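Local structure of autoinducer 2 sensor kinase/phosphatase luxQ (Vibrio cholerae, 3C38) at residues Phe85-Asp90 / Lys111-Val116; Met138-Leu143 / Val152-Val157. The protein senses the quorum-sensing signal AI-2 through its complex with LuxP, acting as a histidine kinase without the signal and as a phosphatase with it. One frame throughout, in Å; residues are numbered along the deposited sequence. Where two conformers were deposited one is given.

Both contacts lie in the periplasmic domain of the sensor kinase and involve the same five-stranded antiparallel sheet, their centres about 8 Å apart. Contact 2 is sheet proper: the hairpin of strands 134-143 and 153-160 is zipped by backbone bonds, with no fully exposed residue among those that touch. Contact 1 sets helix 106-115 against strand 83-88 and the turn after it, half buried, with apolar packing on the inside and a salt bridge at the exposed turn. Strand 83-88 pairs with strand 153-160, and Tyr156 of contact 2 stacks on Phe85 of contact 1. Arg114 meets a carboxylate in contact 1, whereas Arg140 meets tyrosine rings in contact 2.

Contact 1 (Phe85-Asp90 / Lys111-Val116); sequences FISSHD and KLIRRV
Helix 106-115 packs against one face of the sheet here, its last turn presenting Ile113 to Phe85 and Ser87 of strand 83-88 and Arg114 to Asp90 in the turn beyond. Ile113 makes the apolar part of the contact. Its CG1 lies anti to the carbonyl carbon (chi1 -52°), and the tip CD1 lies against CB of Ser87 at 3.6 Å and near the Phe85 ring, oblique to it; its closest approach there, to CE1, is too short to be reliable. The other branch, CG2, turns to the strand end, 3.8 Å from Ser87 OG and 4.0 Å from His89 O. Ser87 OG also makes a weak hydrogen bond to His89 O within its own segment.

The sheet is that of a Cache-clan sensor domain: Phe85 and Ser87 pair by backbone bonds with Tyr156 and Tyr154 of strand 153-160, and Ile113 also touches Tyr156 and Ile92, so the helix end spans several strands.

At the exposed turn Arg114 grips the Asp90 carboxylate side-on. NE donates to OD1 at 2.7 Å and NH2 to OD2 at 2.9 Å, the second nearly straight at 161°. Carboxylate and guanidinium lie within 6° of coplanar, which lets each N-H point in plane at a syn lone pair. NH2 adds a weak third bond to OD1, 3.1 Å away.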
loop_
_atom_site.group_PDB
_atom_site.type_symbol
_atom_site.label_atom_id
_atom_site.label_comp_id
_atom_site.label_asym_id
_atom_site.label_seq_id
_atom_site.Cartn_x
_atom_site.Cartn_y
_atom_site.Cartn_z
ATOM N N PHE A 85 11.078 -5.821 3.329
ATOM C CA PHE A 85 11.813 -6.690 4.235
ATOM C C PHE A 85 11.856 -8.080 3.607
ATOM O O PHE A 85 10.941 -8.474 2.878
ATOM C CB PHE A 85 11.192 -6.694 5.645
ATOM C CG PHE A 85 9.867 -7.374 5.735
ATOM C CD1 PHE A 85 9.784 -8.761 5.774
ATOM C CD2 PHE A 85 8.693 -6.627 5.790
ATOM C CE1 PHE A 85 8.561 -9.390 5.872
ATOM C CE2 PHE A 85 7.456 -7.247 5.887
ATOM C CZ PHE A 85 7.388 -8.632 5.928
ATOM N N ILE A 86 12.943 -8.804 3.858
ATOM C CA ILE A 86 13.115 -10.141 3.298
ATOM C C ILE A 86 12.984 -11.217 4.366
ATOM O O ILE A 86 13.624 -11.148 5.414
ATOM C CB ILE A 86 14.491 -10.266 2.609
ATOM C CG1 ILE A 86 14.590 -9.250 1.471
ATOM C CG2 ILE A 86 14.683 -11.669 2.058
ATOM C CD1 ILE A 86 15.945 -9.212 0.806
ATOM N N SER A 87 12.141 -12.205 4.088
ATOM C CA SER A 87 11.904 -13.302 5.012
ATOM C C SER A 87 12.454 -14.641 4.523
ATOM O O SER A 87 12.649 -14.867 3.331
ATOM C CB SER A 87 10.402 -13.463 5.278
ATOM O OG SER A 87 9.931 -14.754 4.885
ATOM N N SER A 88 12.700 -15.521 5.481
ATOM C CA SER A 88 13.180 -16.866 5.233
ATOM C C SER A 88 12.555 -17.589 6.412
ATOM O O SER A 88 13.152 -17.684 7.485
ATOM C CB SER A 88 14.704 -16.926 5.299
ATOM O OG SER A 88 15.167 -18.131 4.711
ATOM N N HIS A 89 11.337 -18.075 6.203
ATOM C CA HIS A 89 10.566 -18.723 7.254
ATOM C C HIS A 89 10.272 -17.595 8.247
ATOM O O HIS A 89 10.430 -16.419 7.910
ATOM C CB HIS A 89 11.358 -19.859 7.908
ATOM C CG HIS A 89 11.933 -20.824 6.923
ATOM N ND1 HIS A 89 11.191 -21.356 5.888
ATOM C CD2 HIS A 89 13.183 -21.324 6.784
ATOM C CE1 HIS A 89 11.962 -22.140 5.155
ATOM N NE2 HIS A 89 13.177 -22.138 5.677
ATOM N N ASP A 90 9.851 -17.931 9.458
ATOM C CA ASP A 90 9.531 -16.901 10.438
ATOM C C ASP A 90 10.717 -16.006 10.784
ATOM O O ASP A 90 10.638 -15.189 11.700
ATOM C CB ASP A 90 8.985 -17.538 11.713
ATOM C CG ASP A 90 7.861 -18.510 11.439
ATOM O OD1 ASP A 90 6.861 -18.111 10.798
ATOM O OD2 ASP A 90 7.974 -19.679 11.868
ATOM N N LYS A 111 4.727 -11.382 12.341
ATOM C CA LYS A 111 3.371 -11.904 12.276
ATOM C C LYS A 111 2.776 -11.750 10.874
ATOM O O LYS A 111 1.911 -12.535 10.460
ATOM C CB LYS A 111 2.510 -11.177 13.302
ATOM C CG LYS A 111 3.139 -11.130 14.701
ATOM C CD LYS A 111 2.135 -10.612 15.731
ATOM C CE LYS A 111 2.593 -10.854 17.160
ATOM N NZ LYS A 111 1.500 -10.530 18.125
ATOM N N LEU A 112 3.249 -10.738 10.146
ATOM C CA LEU A 112 2.778 -10.473 8.791
ATOM C C LEU A 112 3.270 -11.553 7.841
ATOM O O LEU A 112 2.597 -11.879 6.867
ATOM C CB LEU A 112 3.270 -9.104 8.315
ATOM C CG LEU A 112 2.702 -7.895 9.059
ATOM C CD1 LEU A 112 3.275 -6.612 8.474
ATOM C CD2 LEU A 112 1.184 -7.896 8.947
ATOM N N ILE A 113 4.449 -12.097 8.134
ATOM C CA ILE A 113 5.042 -13.158 7.326
ATOM C C ILE A 113 3.993 -14.235 7.091
ATOM O O ILE A 113 3.765 -14.669 5.971
ATOM C CB ILE A 113 6.221 -13.829 8.056
ATOM C CG1 ILE A 113 7.216 -12.776 8.542
ATOM C CG2 ILE A 113 6.892 -14.830 7.142
ATOM C CD1 ILE A 113 7.910 -12.041 7.452
ATOM N N ARG A 114 3.364 -14.666 8.170
ATOM C CA ARG A 114 2.342 -15.699 8.103
ATOM C C ARG A 114 1.090 -15.207 7.399
ATOM O O ARG A 114 0.542 -15.890 6.534
ATOM C CB ARG A 114 1.971 -16.145 9.517
ATOM C CG ARG A 114 3.077 -16.862 10.256
ATOM C CD ARG A 114 3.307 -18.242 9.667
ATOM N NE ARG A 114 4.383 -18.948 10.355
ATOM C CZ ARG A 114 4.364 -20.252 10.599
ATOM N NH1 ARG A 114 3.326 -20.982 10.209
ATOM N NH2 ARG A 114 5.374 -20.820 11.242
ATOM N N ARG A 115 0.646 -14.012 7.780
ATOM C CA ARG A 115 -0.553 -13.399 7.216
ATOM C C ARG A 115 -0.575 -13.418 5.694
ATOM O O ARG A 115 -1.578 -13.784 5.083
ATOM C CB ARG A 115 -0.686 -11.957 7.711
ATOM C CG ARG A 115 -0.808 -11.834 9.222
ATOM C CD ARG A 115 -1.142 -10.413 9.625
ATOM N NE ARG A 115 -1.498 -10.313 11.036
ATOM C CZ ARG A 115 -1.961 -9.206 11.602
ATOM N NH1 ARG A 115 -2.116 -8.117 10.870
ATOM N NH2 ARG A 115 -2.285 -9.191 12.886
ATOM N N VAL A 116 0.529 -13.013 5.082
ATOM C CA VAL A 116 0.627 -12.990 3.631
ATOM C C VAL A 116 1.231 -14.328 3.196
ATOM O O VAL A 116 2.379 -14.400 2.774
ATOM C CB VAL A 116 1.516 -11.814 3.169
ATOM C CG1 VAL A 116 1.591 -11.775 1.663
ATOM C CG2 VAL A 116 0.955 -10.508 3.694
#

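Contact 2 (Met138-Leu143 / Val152-Val157); sequences MRRSSL and VGYLYV
Backbone bonds join Met138-Leu143 to Val152-Val157 as the two arms of an antiparallel hairpin. Arg139 with Val157 and Ser141 with Leu155 are hydrogen-bonded pairs, each closed by two bonds; Leu155 N to Ser141 O, 3.0 Å, is almost straight at 177°. At the turn end Val152 and Gly153 both face Leu143, a classic beta bulge: Val152 N reaches Leu143 O at 2.6 Å, while Gly153 N bonds it only weakly. The backbone at Gly153 suits glycine, since a CB would run into the carbonyl oxygen of Val152.

Aromatic and cationic contacts occupy the face bearing Arg140, Ser142, Tyr154 and Tyr156. With CG anti to the backbone N (chi1 -168°), the Arg140 chain rises between the two tyrosines. Its guanidinium lies flat on the Tyr154 ring in a cation-pi stack, planes 3° apart and CZ 3.6 Å from the ring centroid. Farther back, CG sits over the Tyr156 face in a CH-pi contact, 3.7 Å from that centroid. Met138 CE meets the same ring at its edge, 3.5 Å from CD2. A water joins Tyr154 OH to Ser142 OG, its serine leg short and doubtful.

Polar and apolar groups share the opposite face, turned to helices 22-47 and 51-58. Leu143 CD2 rests on Leu155 CB at 4.1 Å; Arg139 leads away to helix 22-47, NH1 hydrogen-bonding Gln44 and NH2 salt-bridging Asp45, which Ser141 OG also bonds.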
loop_
_atom_site.group_PDB
_atom_site.type_symbol
_atom_site.label_atom_id
_atom_site.label_comp_id
_atom_site.label_asym_id
_atom_site.label_seq_id
_atom_site.Cartn_x
_atom_site.Cartn_y
_atom_site.Cartn_z
ATOM N N MET A 138 0.096 -5.548 1.401
ATOM C CA MET A 138 1.365 -6.231 1.280
ATOM C C MET A 138 1.356 -7.292 0.210
ATOM O O MET A 138 0.308 -7.836 -0.137
ATOM C CB MET A 138 1.762 -6.868 2.605
ATOM C CG MET A 138 2.329 -5.898 3.601
ATOM S SD MET A 138 3.171 -6.792 4.886
ATOM C CE MET A 138 4.540 -7.446 4.001
ATOM N N ARG A 139 2.543 -7.583 -0.306
ATOM C CA ARG A 139 2.692 -8.587 -1.343
ATOM C C ARG A 139 4.055 -9.254 -1.212
ATOM O O ARG A 139 5.056 -8.602 -0.904
ATOM C CB ARG A 139 2.524 -7.945 -2.721
ATOM C CG ARG A 139 2.450 -8.935 -3.869
ATOM C CD ARG A 139 2.010 -8.231 -5.137
ATOM N NE ARG A 139 1.963 -9.144 -6.276
ATOM C CZ ARG A 139 3.038 -9.570 -6.929
ATOM N NH1 ARG A 139 4.245 -9.159 -6.557
ATOM N NH2 ARG A 139 2.899 -10.405 -7.949
ATOM N N ARG A 140 4.075 -10.565 -1.436
ATOM C CA ARG A 140 5.300 -11.361 -1.330
ATOM C C ARG A 140 5.791 -11.857 -2.698
ATOM O O ARG A 140 5.000 -12.256 -3.550
ATOM C CB ARG A 140 5.033 -12.575 -0.426
ATOM C CG ARG A 140 6.266 -13.323 0.014
ATOM C CD ARG A 140 5.910 -14.611 0.755
ATOM N NE ARG A 140 5.248 -15.563 -0.123
ATOM C CZ ARG A 140 5.231 -16.877 0.072
ATOM N NH1 ARG A 140 5.844 -17.407 1.123
ATOM N NH2 ARG A 140 4.605 -17.664 -0.796
ATOM N N SER A 141 7.100 -11.841 -2.905
ATOM C CA SER A 141 7.660 -12.331 -4.157
ATOM C C SER A 141 8.859 -13.241 -3.873
ATOM O O SER A 141 9.834 -12.833 -3.241
ATOM C CB SER A 141 8.084 -11.161 -5.053
ATOM O OG SER A 141 8.404 -11.621 -6.358
ATOM N N SER A 142 8.777 -14.476 -4.349
ATOM C CA SER A 142 9.837 -15.462 -4.140
ATOM C C SER A 142 11.196 -14.990 -4.633
ATOM O O SER A 142 11.302 -14.368 -5.684
ATOM C CB SER A 142 9.468 -16.764 -4.850
ATOM O OG SER A 142 8.113 -17.117 -4.589
ATOM N N LEU A 143 12.236 -15.280 -3.859
ATOM C CA LEU A 143 13.603 -14.915 -4.227
ATOM C C LEU A 143 14.321 -16.220 -4.537
ATOM O O LEU A 143 14.771 -16.924 -3.632
ATOM C CB LEU A 143 14.309 -14.199 -3.074
ATOM C CG LEU A 143 13.775 -12.816 -2.712
ATOM C CD1 LEU A 143 14.455 -12.310 -1.453
ATOM C CD2 LEU A 143 14.016 -11.858 -3.872
ATOM N N VAL A 152 15.803 -18.585 -1.909
ATOM C CA VAL A 152 16.749 -18.122 -0.903
ATOM C C VAL A 152 15.987 -17.279 0.120
ATOM O O VAL A 152 16.517 -16.924 1.173
ATOM C CB VAL A 152 17.851 -17.255 -1.545
ATOM C CG1 VAL A 152 18.850 -16.792 -0.490
ATOM C CG2 VAL A 152 18.549 -18.049 -2.632
ATOM N N GLY A 153 14.736 -16.966 -0.205
ATOM C CA GLY A 153 13.914 -16.165 0.682
ATOM C C GLY A 153 12.721 -15.541 -0.020
ATOM O O GLY A 153 12.324 -15.957 -1.112
ATOM N N TYR A 154 12.142 -14.533 0.619
ATOM C CA TYR A 154 10.990 -13.842 0.074
ATOM C C TYR A 154 11.124 -12.351 0.329
ATOM O O TYR A 154 11.599 -11.923 1.389
ATOM C CB TYR A 154 9.713 -14.368 0.721
ATOM C CG TYR A 154 9.258 -15.696 0.168
ATOM C CD1 TYR A 154 8.568 -15.763 -1.041
ATOM C CD2 TYR A 154 9.536 -16.892 0.836
ATOM C CE1 TYR A 154 8.157 -16.984 -1.574
ATOM C CE2 TYR A 154 9.132 -18.126 0.307
ATOM C CZ TYR A 154 8.445 -18.157 -0.901
ATOM O OH TYR A 154 8.037 -19.355 -1.437
ATOM N N LEU A 155 10.734 -11.564 -0.669
ATOM C CA LEU A 155 10.775 -10.117 -0.554
ATOM C C LEU A 155 9.338 -9.659 -0.339
ATOM O O LEU A 155 8.426 -9.992 -1.112
ATOM C CB LEU A 155 11.352 -9.468 -1.819
ATOM C CG LEU A 155 11.329 -7.931 -1.828
ATOM C CD1 LEU A 155 12.075 -7.403 -0.625
ATOM C CD2 LEU A 155 11.954 -7.401 -3.114
ATOM N N TYR A 156 9.141 -8.920 0.744
ATOM C CA TYR A 156 7.829 -8.399 1.078
ATOM C C TYR A 156 7.871 -6.891 0.890
ATOM O O TYR A 156 8.820 -6.231 1.319
ATOM C CB TYR A 156 7.481 -8.709 2.543
ATOM C CG TYR A 156 7.178 -10.161 2.862
ATOM C CD1 TYR A 156 8.191 -11.119 2.941
ATOM C CD2 TYR A 156 5.872 -10.568 3.113
ATOM C CE1 TYR A 156 7.893 -12.457 3.270
ATOM C CE2 TYR A 156 5.569 -11.885 3.433
ATOM C CZ TYR A 156 6.576 -12.819 3.511
ATOM O OH TYR A 156 6.236 -14.112 3.822
ATOM N N VAL A 157 6.853 -6.354 0.230
ATOM C CA VAL A 157 6.751 -4.915 0.028
ATOM C C VAL A 157 5.380 -4.506 0.534
ATOM O O VAL A 157 4.398 -5.249 0.390
ATOM C CB VAL A 157 6.870 -4.506 -1.473
ATOM C CG1 VAL A 157 8.193 -5.010 -2.047
ATOM C CG2 VAL A 157 5.694 -5.044 -2.268
HETATM O O HOH W 1 6.325 -18.757 -3.834
#